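Local coordinates for protein Cas13d (PDB 6IV9) that binds its CRISPR RNA as a binary complex and, through two HEPN domains, matures that RNA and cleaves target RNA, at residues Phe374-Leu379 with Cys413-Asn418; Lys378-Met383 with Lys405-Leu410; Lys805-Asp810 with Pro902-Leu907. The protein carries 2 engineered substitutions. All blocks are in the same frame, centred on the assembly; numbering follows the deposited sequence.

Interaction 1. Residues Phe374-Leu379 with Cys413-Asn418; sequences FSIKKL and CNYYRN. With nucleotides of chain B.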
# COMPACT_ATOMS: atom_id res chain seq x y z
N PHE A 374 2.27 12.67 16.69
CA PHE A 374 2.25 11.54 17.64
C PHE A 374 0.93 10.79 17.47
O PHE A 374 0.01 11.35 16.93
CB PHE A 374 2.49 12.00 19.08
CG PHE A 374 1.61 13.14 19.49
CD1 PHE A 374 0.34 12.91 19.97
CD2 PHE A 374 2.04 14.44 19.35
CE1 PHE A 374 -0.47 13.97 20.33
CE2 PHE A 374 1.23 15.49 19.71
CZ PHE A 374 -0.03 15.25 20.20
N SER A 375 0.87 9.58 17.99
CA SER A 375 -0.33 8.73 17.80
C SER A 375 -1.34 8.95 18.93
O SER A 375 -1.03 8.66 20.05
CB SER A 375 0.07 7.29 17.69
OG SER A 375 -1.04 6.45 17.70
N ILE A 376 -2.50 9.46 18.58
CA ILE A 376 -3.61 9.64 19.56
C ILE A 376 -4.07 8.25 20.01
O ILE A 376 -4.24 8.02 21.19
CB ILE A 376 -4.74 10.45 18.94
CG1 ILE A 376 -4.37 11.93 18.83
CG2 ILE A 376 -6.02 10.26 19.72
CD1 ILE A 376 -4.20 12.61 20.14
N LYS A 377 -4.17 7.32 19.06
CA LYS A 377 -4.60 5.94 19.36
C LYS A 377 -3.62 5.31 20.34
O LYS A 377 -4.05 4.65 21.25
CB LYS A 377 -4.63 5.16 18.06
CG LYS A 377 -4.76 3.65 18.17
CD LYS A 377 -4.91 3.02 16.82
CE LYS A 377 -4.77 1.52 16.81
NZ LYS A 377 -4.96 0.96 15.45
N LYS A 378 -2.33 5.53 20.15
CA LYS A 378 -1.35 4.91 21.08
C LYS A 378 -1.54 5.48 22.49
O LYS A 378 -1.43 4.72 23.42
CB LYS A 378 0.07 5.08 20.56
CG LYS A 378 1.09 4.16 21.20
CD LYS A 378 2.50 4.55 20.89
CE LYS A 378 3.22 3.54 20.04
NZ LYS A 378 3.22 2.20 20.67
N LEU A 379 -1.79 6.78 22.60
CA LEU A 379 -2.00 7.38 23.94
C LEU A 379 -3.25 6.78 24.57
O LEU A 379 -3.18 6.37 25.71
CB LEU A 379 -2.16 8.89 23.77
CG LEU A 379 -0.89 9.66 23.47
CD1 LEU A 379 -1.21 11.07 23.07
CD2 LEU A 379 0.05 9.63 24.66
N CYS A 413 -8.85 17.08 20.67
CA CYS A 413 -9.17 18.49 21.02
C CYS A 413 -8.17 19.03 22.04
O CYS A 413 -7.79 20.17 21.95
CB CYS A 413 -10.61 18.59 21.51
SG CYS A 413 -11.80 18.36 20.17
N ASN A 414 -7.73 18.18 22.94
CA ASN A 414 -6.78 18.60 23.99
C ASN A 414 -5.49 19.11 23.35
O ASN A 414 -5.00 20.13 23.78
CB ASN A 414 -6.39 17.41 24.85
CG ASN A 414 -5.42 17.80 25.94
OD1 ASN A 414 -5.78 18.51 26.85
ND2 ASN A 414 -4.20 17.34 25.83
N TYR A 415 -4.97 18.40 22.35
CA TYR A 415 -3.69 18.78 21.72
C TYR A 415 -3.85 19.74 20.54
O TYR A 415 -2.91 20.41 20.21
CB TYR A 415 -2.97 17.52 21.28
CG TYR A 415 -2.46 16.68 22.42
CD1 TYR A 415 -1.40 17.11 23.18
CD2 TYR A 415 -3.04 15.47 22.72
CE1 TYR A 415 -0.91 16.34 24.22
CE2 TYR A 415 -2.56 14.69 23.75
CZ TYR A 415 -1.49 15.13 24.50
OH TYR A 415 -1.00 14.38 25.50
N TYR A 416 -5.00 19.69 19.87
CA TYR A 416 -5.23 20.51 18.67
C TYR A 416 -5.71 21.92 19.02
O TYR A 416 -5.46 22.82 18.24
CB TYR A 416 -6.29 19.84 17.81
CG TYR A 416 -6.49 20.44 16.45
CD1 TYR A 416 -5.49 20.41 15.50
CD2 TYR A 416 -7.70 21.00 16.11
CE1 TYR A 416 -5.69 20.92 14.23
CE2 TYR A 416 -7.91 21.54 14.86
CZ TYR A 416 -6.90 21.50 13.91
OH TYR A 416 -7.12 22.02 12.68
N ARG A 417 -6.43 22.08 20.12
CA ARG A 417 -6.98 23.40 20.47
C ARG A 417 -6.56 23.86 21.87
O ARG A 417 -5.99 24.91 21.98
CB ARG A 417 -8.50 23.33 20.38
CG ARG A 417 -9.06 23.38 18.97
CD ARG A 417 -8.75 24.57 18.08
NE ARG A 417 -9.80 24.83 17.11
CZ ARG A 417 -11.05 25.16 17.44
NH1 ARG A 417 -11.97 25.31 16.51
NH2 ARG A 417 -11.37 25.36 18.70
N ASN A 418 -6.90 23.09 22.88
CA ASN A 418 -6.67 23.45 24.30
C ASN A 418 -5.21 23.54 24.73
O ASN A 418 -4.91 24.42 25.51
CB ASN A 418 -7.34 22.45 25.23
CG ASN A 418 -7.42 22.98 26.63
OD1 ASN A 418 -8.01 24.02 26.86
ND2 ASN A 418 -6.81 22.28 27.57
P C B 32 6.26 8.87 16.65
OP1 C B 32 5.65 8.42 17.94
OP2 C B 32 6.89 7.88 15.78
O5' C B 32 5.18 9.71 15.88
C5' C B 32 4.23 9.16 14.95
C4' C B 32 3.57 10.27 14.21
O4' C B 32 4.54 10.92 13.36
C3' C B 32 2.49 9.82 13.25
O3' C B 32 1.25 9.67 13.93
C2' C B 32 2.46 10.95 12.25
O2' C B 32 1.73 12.07 12.69
C1' C B 32 3.95 11.26 12.12
N1 C B 32 4.61 10.49 11.05
C2 C B 32 4.30 10.77 9.73
O2 C B 32 3.43 11.62 9.49
N3 C B 32 4.95 10.12 8.74
C4 C B 32 5.88 9.22 9.04
N4 C B 32 6.51 8.61 8.03
C5 C B 32 6.28 8.96 10.38
C6 C B 32 5.62 9.61 11.35
P C B 33 0.40 8.35 13.77
OP1 C B 33 -0.88 8.58 14.47
OP2 C B 33 1.27 7.19 14.06
O5' C B 33 0.12 8.27 12.21
C5' C B 33 -0.69 9.27 11.55
C4' C B 33 -0.65 9.11 10.07
O4' C B 33 0.66 9.48 9.58
C3' C B 33 -0.84 7.70 9.54
O3' C B 33 -2.21 7.36 9.49
C2' C B 33 -0.23 7.82 8.17
O2' C B 33 -1.05 8.54 7.26
C1' C B 33 1.00 8.65 8.48
N1 C B 33 2.17 7.81 8.83
C2 C B 33 2.91 7.28 7.77
O2 C B 33 2.52 7.48 6.61
N3 C B 33 4.00 6.53 8.03
C4 C B 33 4.34 6.27 9.30
N4 C B 33 5.44 5.57 9.51
C5 C B 33 3.63 6.83 10.40
C6 C B 33 2.58 7.60 10.12

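Interaction 2. Residues Lys378-Met383 with Lys405-Leu410; sequences KLREKM and KLMDFL. With nucleotides of chain B.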
# COMPACT_ATOMS: atom_id res chain seq x y z
N LYS A 378 -2.33 5.53 20.15
CA LYS A 378 -1.35 4.91 21.08
C LYS A 378 -1.54 5.48 22.49
O LYS A 378 -1.43 4.72 23.42
CB LYS A 378 0.07 5.08 20.56
CG LYS A 378 1.09 4.16 21.20
CD LYS A 378 2.50 4.55 20.89
CE LYS A 378 3.22 3.54 20.04
NZ LYS A 378 3.22 2.20 20.67
N LEU A 379 -1.79 6.78 22.60
CA LEU A 379 -2.00 7.38 23.94
C LEU A 379 -3.25 6.78 24.57
O LEU A 379 -3.18 6.37 25.71
CB LEU A 379 -2.16 8.89 23.77
CG LEU A 379 -0.89 9.66 23.47
CD1 LEU A 379 -1.21 11.07 23.07
CD2 LEU A 379 0.05 9.63 24.66
N ARG A 380 -4.33 6.69 23.80
CA ARG A 380 -5.59 6.11 24.33
C ARG A 380 -5.34 4.65 24.71
O ARG A 380 -5.80 4.24 25.76
CB ARG A 380 -6.71 6.23 23.30
CG ARG A 380 -7.98 5.51 23.69
CD ARG A 380 -8.16 4.23 22.91
NE ARG A 380 -8.33 4.55 21.51
CZ ARG A 380 -8.21 3.68 20.53
NH1 ARG A 380 -7.87 2.44 20.80
NH2 ARG A 380 -8.43 4.06 19.29
N GLU A 381 -4.62 3.91 23.88
CA GLU A 381 -4.35 2.49 24.19
C GLU A 381 -3.55 2.37 25.49
O GLU A 381 -3.83 1.49 26.25
CB GLU A 381 -3.60 1.83 23.04
CG GLU A 381 -4.48 1.44 21.88
CD GLU A 381 -3.71 0.91 20.68
OE1 GLU A 381 -4.32 0.25 19.85
OE2 GLU A 381 -2.50 1.18 20.58
N LYS A 382 -2.55 3.22 25.69
CA LYS A 382 -1.76 3.17 26.94
C LYS A 382 -2.65 3.53 28.13
O LYS A 382 -2.49 2.93 29.17
CB LYS A 382 -0.52 4.06 26.84
CG LYS A 382 0.46 3.67 25.75
CD LYS A 382 1.86 3.42 26.24
CE LYS A 382 2.71 2.58 25.31
NZ LYS A 382 3.31 1.41 25.99
N MET A 383 -3.54 4.50 27.97
CA MET A 383 -4.43 4.91 29.08
C MET A 383 -5.30 3.72 29.47
O MET A 383 -5.45 3.47 30.65
CB MET A 383 -5.33 6.07 28.69
CG MET A 383 -4.64 7.40 28.61
SD MET A 383 -5.56 8.63 27.69
CE MET A 383 -6.66 9.26 28.95
N LYS A 405 -13.88 6.41 19.44
CA LYS A 405 -13.97 7.70 18.71
C LYS A 405 -14.17 8.82 19.73
O LYS A 405 -13.50 9.82 19.64
CB LYS A 405 -15.15 7.68 17.74
CG LYS A 405 -14.88 7.07 16.38
CD LYS A 405 -15.99 7.26 15.40
CE LYS A 405 -15.61 6.95 13.97
NZ LYS A 405 -15.34 5.51 13.76
N LEU A 406 -15.05 8.61 20.69
CA LEU A 406 -15.30 9.64 21.72
C LEU A 406 -14.03 9.90 22.52
O LEU A 406 -13.71 11.04 22.72
CB LEU A 406 -16.45 9.16 22.61
CG LEU A 406 -17.80 9.12 21.91
CD1 LEU A 406 -18.80 8.29 22.68
CD2 LEU A 406 -18.31 10.51 21.66
N MET A 407 -13.34 8.86 22.95
CA MET A 407 -12.10 9.02 23.74
C MET A 407 -11.03 9.70 22.90
O MET A 407 -10.43 10.64 23.37
CB MET A 407 -11.60 7.65 24.21
CG MET A 407 -12.53 6.97 25.20
SD MET A 407 -12.01 5.31 25.64
CE MET A 407 -13.05 5.00 27.06
N ASP A 408 -10.84 9.26 21.66
CA ASP A 408 -9.84 9.83 20.74
C ASP A 408 -10.17 11.30 20.48
O ASP A 408 -9.27 12.11 20.44
CB ASP A 408 -9.76 9.02 19.45
CG ASP A 408 -9.12 7.65 19.61
OD1 ASP A 408 -8.71 7.33 20.71
OD2 ASP A 408 -9.01 6.94 18.62
N PHE A 409 -11.45 11.62 20.34
CA PHE A 409 -11.86 13.02 20.07
C PHE A 409 -11.47 13.95 21.22
O PHE A 409 -11.01 15.02 20.94
CB PHE A 409 -13.36 13.11 19.79
CG PHE A 409 -13.78 14.49 19.38
CD1 PHE A 409 -13.50 14.97 18.11
CD2 PHE A 409 -14.41 15.33 20.27
CE1 PHE A 409 -13.88 16.24 17.73
CE2 PHE A 409 -14.78 16.61 19.89
CZ PHE A 409 -14.51 17.06 18.63
N LEU A 410 -11.66 13.51 22.46
CA LEU A 410 -11.28 14.36 23.61
C LEU A 410 -9.78 14.60 23.58
O LEU A 410 -9.37 15.71 23.78
CB LEU A 410 -11.64 13.60 24.89
CG LEU A 410 -13.12 13.48 25.21
CD1 LEU A 410 -13.29 12.79 26.55
CD2 LEU A 410 -13.78 14.84 25.22
P A B 44 -19.64 6.65 12.65
OP1 A B 44 -19.31 7.13 14.01
OP2 A B 44 -18.95 5.40 12.20
O5' A B 44 -21.18 6.43 12.28
C5' A B 44 -22.17 7.36 12.83
C4' A B 44 -23.56 6.77 12.77
O4' A B 44 -23.99 6.59 11.40
C3' A B 44 -23.64 5.38 13.41
O3' A B 44 -24.91 5.18 14.05
C2' A B 44 -23.46 4.47 12.22
O2' A B 44 -24.05 3.20 12.37
C1' A B 44 -24.24 5.22 11.16
N9 A B 44 -23.80 4.92 9.81
C8 A B 44 -22.52 4.81 9.31
N7 A B 44 -22.48 4.58 8.02
C5 A B 44 -23.82 4.54 7.65
C6 A B 44 -24.45 4.35 6.42
N6 A B 44 -23.78 4.13 5.28
N1 A B 44 -25.80 4.37 6.39
C2 A B 44 -26.46 4.59 7.53
N3 A B 44 -25.98 4.80 8.75
C4 A B 44 -24.64 4.75 8.74

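Interaction 3. Residues Lys805-Asp810 with Pro902-Leu907; sequences KCVEVD and PRFKNL. With nucleotides of chain B.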
# COMPACT_ATOMS: atom_id res chain seq x y z
N LYS A 805 32.11 -9.39 -9.30
CA LYS A 805 32.51 -10.73 -9.78
C LYS A 805 31.39 -11.71 -9.50
O LYS A 805 31.14 -12.55 -10.35
CB LYS A 805 33.81 -11.16 -9.10
CG LYS A 805 35.05 -10.44 -9.60
CD LYS A 805 35.07 -10.31 -11.10
CE LYS A 805 36.02 -9.26 -11.63
NZ LYS A 805 35.46 -8.60 -12.83
N CYS A 806 30.74 -11.60 -8.35
CA CYS A 806 29.62 -12.50 -7.99
C CYS A 806 28.48 -12.32 -8.99
O CYS A 806 27.93 -13.30 -9.43
CB CYS A 806 29.11 -12.19 -6.60
SG CYS A 806 30.22 -12.76 -5.29
N VAL A 807 28.16 -11.07 -9.33
CA VAL A 807 27.08 -10.79 -10.30
C VAL A 807 27.45 -11.38 -11.66
O VAL A 807 26.57 -11.84 -12.35
CB VAL A 807 26.79 -9.29 -10.39
CG1 VAL A 807 25.91 -8.94 -11.57
CG2 VAL A 807 26.19 -8.76 -9.10
N GLU A 808 28.72 -11.31 -12.03
CA GLU A 808 29.15 -11.85 -13.34
C GLU A 808 28.90 -13.36 -13.36
O GLU A 808 28.44 -13.86 -14.36
CB GLU A 808 30.61 -11.49 -13.59
CG GLU A 808 30.82 -10.05 -13.99
CD GLU A 808 32.27 -9.63 -14.14
OE1 GLU A 808 33.14 -10.47 -13.92
OE2 GLU A 808 32.52 -8.49 -14.46
N VAL A 809 29.17 -14.04 -12.26
CA VAL A 809 28.92 -15.50 -12.20
C VAL A 809 27.42 -15.79 -12.33
O VAL A 809 27.06 -16.70 -13.03
CB VAL A 809 29.49 -16.08 -10.90
CG1 VAL A 809 29.03 -17.50 -10.70
CG2 VAL A 809 31.00 -16.00 -10.90
N ASP A 810 26.60 -15.00 -11.64
CA ASP A 810 25.13 -15.16 -11.68
C ASP A 810 24.61 -14.91 -13.10
O ASP A 810 23.80 -15.67 -13.53
CB ASP A 810 24.48 -14.32 -10.58
CG ASP A 810 24.93 -14.76 -9.19
OD1 ASP A 810 25.12 -15.97 -8.99
OD2 ASP A 810 25.08 -13.90 -8.33
N PRO A 902 22.23 -3.43 -3.62
CA PRO A 902 21.33 -3.64 -2.49
C PRO A 902 20.03 -4.32 -2.93
O PRO A 902 19.58 -5.16 -2.24
CB PRO A 902 21.11 -2.23 -1.95
CG PRO A 902 22.34 -1.50 -2.38
CD PRO A 902 22.62 -2.05 -3.76
N ARG A 903 19.46 -3.90 -4.05
CA ARG A 903 18.22 -4.56 -4.51
C ARG A 903 18.53 -6.02 -4.84
O ARG A 903 17.86 -6.88 -4.34
CB ARG A 903 17.64 -3.85 -5.73
CG ARG A 903 16.38 -4.50 -6.28
CD ARG A 903 15.63 -3.73 -7.34
NE ARG A 903 15.27 -2.38 -6.99
CZ ARG A 903 15.77 -1.31 -7.57
NH1 ARG A 903 16.59 -1.44 -8.58
NH2 ARG A 903 15.46 -0.11 -7.13
N PHE A 904 19.62 -6.27 -5.56
CA PHE A 904 19.97 -7.65 -5.97
C PHE A 904 20.19 -8.55 -4.76
O PHE A 904 19.69 -9.64 -4.74
CB PHE A 904 21.22 -7.63 -6.84
CG PHE A 904 21.76 -8.99 -7.19
CD1 PHE A 904 21.17 -9.76 -8.16
CD2 PHE A 904 22.88 -9.48 -6.55
CE1 PHE A 904 21.67 -11.01 -8.47
CE2 PHE A 904 23.37 -10.74 -6.86
CZ PHE A 904 22.77 -11.49 -7.82
N LYS A 905 20.96 -8.08 -3.78
CA LYS A 905 21.19 -8.90 -2.57
C LYS A 905 19.89 -9.10 -1.79
O LYS A 905 19.62 -10.20 -1.39
CB LYS A 905 22.26 -8.25 -1.70
CG LYS A 905 23.65 -8.30 -2.31
CD LYS A 905 24.72 -8.05 -1.30
CE LYS A 905 24.78 -9.10 -0.23
NZ LYS A 905 25.79 -8.77 0.79
N ASN A 906 19.12 -8.04 -1.62
CA ASN A 906 17.88 -8.15 -0.81
C ASN A 906 16.91 -9.13 -1.47
O ASN A 906 16.25 -9.83 -0.75
CB ASN A 906 17.24 -6.79 -0.54
CG ASN A 906 18.04 -5.90 0.38
OD1 ASN A 906 19.05 -6.31 0.91
ND2 ASN A 906 17.59 -4.68 0.55
N LEU A 907 16.84 -9.14 -2.79
CA LEU A 907 15.89 -10.00 -3.52
C LEU A 907 16.44 -11.42 -3.72
O LEU A 907 15.66 -12.26 -4.11
CB LEU A 907 15.60 -9.35 -4.88
CG LEU A 907 14.83 -8.04 -4.86
CD1 LEU A 907 14.40 -7.62 -6.25
CD2 LEU A 907 13.63 -8.13 -3.95
P A B 26 17.29 2.69 -4.30
OP1 A B 26 17.18 2.25 -5.71
OP2 A B 26 16.39 3.68 -3.68
O5' A B 26 17.10 1.40 -3.39
C5' A B 26 17.57 0.12 -3.77
C4' A B 26 17.22 -0.90 -2.72
O4' A B 26 17.90 -0.52 -1.50
C3' A B 26 15.76 -0.99 -2.24
O3' A B 26 14.97 -1.88 -3.06
C2' A B 26 15.89 -1.55 -0.81
O2' A B 26 15.57 -2.95 -0.71
C1' A B 26 17.37 -1.29 -0.46
N9 A B 26 17.54 -0.54 0.79
C8 A B 26 17.27 0.79 1.00
N7 A B 26 17.37 1.15 2.26
C5 A B 26 17.78 -0.01 2.90
C6 A B 26 18.03 -0.30 4.25
N6 A B 26 18.02 0.61 5.22
N1 A B 26 18.32 -1.59 4.57
C2 A B 26 18.38 -2.49 3.59
N3 A B 26 18.10 -2.34 2.29
C4 A B 26 17.87 -1.06 2.00
P A B 27 13.77 -1.36 -3.98
OP1 A B 27 13.43 -2.49 -4.90
OP2 A B 27 14.12 -0.07 -4.58
O5' A B 27 12.62 -0.93 -3.00
C5' A B 27 11.94 -1.98 -2.28
C4' A B 27 10.88 -1.39 -1.43
O4' A B 27 10.18 -2.43 -0.75
C3' A B 27 11.40 -0.49 -0.30
O3' A B 27 11.14 0.87 -0.59
C2' A B 27 10.57 -0.91 0.93
O2' A B 27 9.96 0.21 1.56
C1' A B 27 9.53 -1.86 0.32
N9 A B 27 9.09 -2.91 1.22
C8 A B 27 7.78 -3.17 1.52
N7 A B 27 7.62 -4.09 2.43
C5 A B 27 8.92 -4.48 2.74
C6 A B 27 9.42 -5.45 3.62
N6 A B 27 8.66 -6.22 4.41
N1 A B 27 10.77 -5.57 3.72
C2 A B 27 11.53 -4.80 2.94
N3 A B 27 11.17 -3.90 2.03
C4 A B 27 9.83 -3.78 1.99
P A B 2 25.61 -6.45 7.86
OP1 A B 2 26.82 -7.22 8.07
OP2 A B 2 25.48 -5.13 8.45
O5' A B 2 25.38 -6.23 6.32
C5' A B 2 25.60 -7.24 5.37
C4' A B 2 24.71 -7.04 4.18
O4' A B 2 23.38 -6.65 4.58
C3' A B 2 25.17 -5.89 3.30
O3' A B 2 26.27 -6.35 2.56
C2' A B 2 23.90 -5.56 2.55
O2' A B 2 23.64 -6.49 1.55
C1' A B 2 22.87 -5.71 3.66
N9 A B 2 22.61 -4.46 4.37
C8 A B 2 22.79 -4.18 5.70
N7 A B 2 22.46 -2.95 6.03
C5 A B 2 22.02 -2.40 4.84
C6 A B 2 21.52 -1.12 4.53
N6 A B 2 21.39 -0.13 5.41
N1 A B 2 21.18 -0.89 3.24
C2 A B 2 21.31 -1.88 2.36
N3 A B 2 21.76 -3.11 2.53
C4 A B 2 22.11 -3.31 3.81

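Interaction 1. Residues Phe374-Leu379 with Cys413-Asn418
Phe374 and Tyr415 form a T-shaped aromatic pair, the edge of the phenylalanine directed at the face of the tyrosine. The ring centroids are 4.9 Å apart and the planes stand at 70°. Phe374 CZ leads, 3.6 Å from Tyr415 CG, landing toward the rim of the ring rather than over its middle. Phe374 holds CG between its backbone N and carbonyl carbon (chi1 50°), and this turn carries the ring across to the tyrosine. The other face of Tyr415 is covered by its neighbour Asn414, whose amide nitrogen ND2 sits over the ring centre.

Aliphatic packing completes the contact. Ile376 CD1 reaches Tyr415 CD2 at 4.0 Å, and Leu379 CD1 lies 3.9 Å from Tyr415 CE2, both meeting the ring obliquely. Branched side chains suit this place because their methyl tips fill the angle between the two aromatics. The Tyr415 hydroxyl is hydrogen-bonded to Glu446, which gives a buried oxygen a partner. Ser375 is the N-cap of helix 376-386, its OG accepting from Lys378 N at 2.9 Å, and the backbone here runs beside the phosphate of C33 of chain B.

The cluster thus joins the start of helix 376-386 to the end of helix 400-418. Helix 420-432 covers Phe374 through Leu426, Val427 and Leu430, and helix 436-464 adds Tyr443 and Leu450.

Interaction 2. Residues Lys378-Met383 with Lys405-Leu410
The guanidinium of Arg380 and the carboxylate of Asp408 meet edge to edge, their planes 12° apart and so nearly coplanar. At the guanidinium edge NE donates to Asp408 OD1 at 2.9 Å, and NH2 donates to Asp408 OD2 at 3.0 Å. Both bonds are almost straight, the one from NH2 at 174°, and each oxygen is approached on its syn side. This is the side-on, two-pronged salt bridge, in which two N-H groups are matched to two oxygens and rotation of either flat group is restricted. The ring of Tyr404 adds a cation-pi contact to the same guanidinium.

The bends of the arginine chain at chi2 and chi3 bring its head back alongside the aspartate instead of letting it run straight on. The base of the side chain is close as well, with Arg380 CB 3.5 Å from Asp408 OD1. In Asp408, CG stands anti to the carbonyl carbon (chi1 -72°), which brings the carboxylate nearer to helix 376-386. Arginine suits a buried site of this kind because its charge is spread over a flat group that a carboxylate can pair with, and the pair probably keeps the local charge balanced.

Beside the bridge, Arg380 CG packs on Met407 CB at 4.2 Å. The end of Met407 leads away from helix 376-386, and its side chain also touches Phe458 of helix 436-464, as does Met383. The CB of Lys405 is directed away from helix 376-386; its NZ forms a salt bridge with a phosphate of another nucleotide of the RNA, and its CD lies 3.6 Å from OP1 of A44 of chain B.

The arrangement is a bidentate arginine-aspartate bridge between two consecutive helices, 376-386 and 400-418, in an all-helical, RNA-facing part of the protein.

Interaction 3. Residues Lys805-Asp810 with Pro902-Leu907
Phe904 bridges from helix 901-908 to Val807 and Asp810. Its CB points toward helix 801-813, and with CG anti to the backbone N (chi1 173°) the ring extends toward that helix. CE2 comes first to Val807, whose CG2 stands over one face of the ring, 4.1 Å from CE2. The tip, CZ, then meets Asp810 OD2 at 3.4 Å, near the ring plane. A carboxylate oxygen suits a ring edge, where the hydrogens carry a slight positive charge, while a valine methyl, apolar and compact, can lie against the apolar pi face. OD2 is also 3.1 Å from Cys806 O, a pair of acceptors whose closeness might raise the affinity of the aspartate for a proton.

Arg903, Lys905 and Asn906 of the same helix face the RNA. Arg903 grips the phosphate of A27 of chain B side-on, with NE donating to OP1 at 2.8 Å and NH2 to OP2 at 2.9 Å. Asn906 ND2 donates to both N3 and O2' of A26 of chain B. Lys905 NZ donates to O3' of A2 of chain B and also forms a salt bridge with an RNA phosphate.

Helix 901-908 is therefore wedged between RNA and protein. Helix 713-760 supports it through Ala748, and helix 910-913 packs on Lys905 and Asn906. Beyond Phe904, Val807 and Glu808 rest on Cys783 of helix 777-788, probably within the C-terminal HEPN domain.

Interactions 1 and 2 join the same two helices, 376-386 and 400-418, at different levels. Their centres are 8 Å apart, and they touch where Ile376 CG2 packs on Asp408 O. Interaction 3 lies about 46 Å from interaction 1, centre to centre, and across the chain's centre from interaction 2. All three are buried, although Asp408 is partly exposed. Their chemistry differs: an aromatic and aliphatic cluster in interaction 1, a charged pair in interaction 2, and in interaction 3 one ring set against a valine and an aspartate. All three approach the guide RNA: in interaction 3 neighbours of the contact residues hydrogen-bond it directly, while in interaction 2 Lys405 salt-bridges a phosphate.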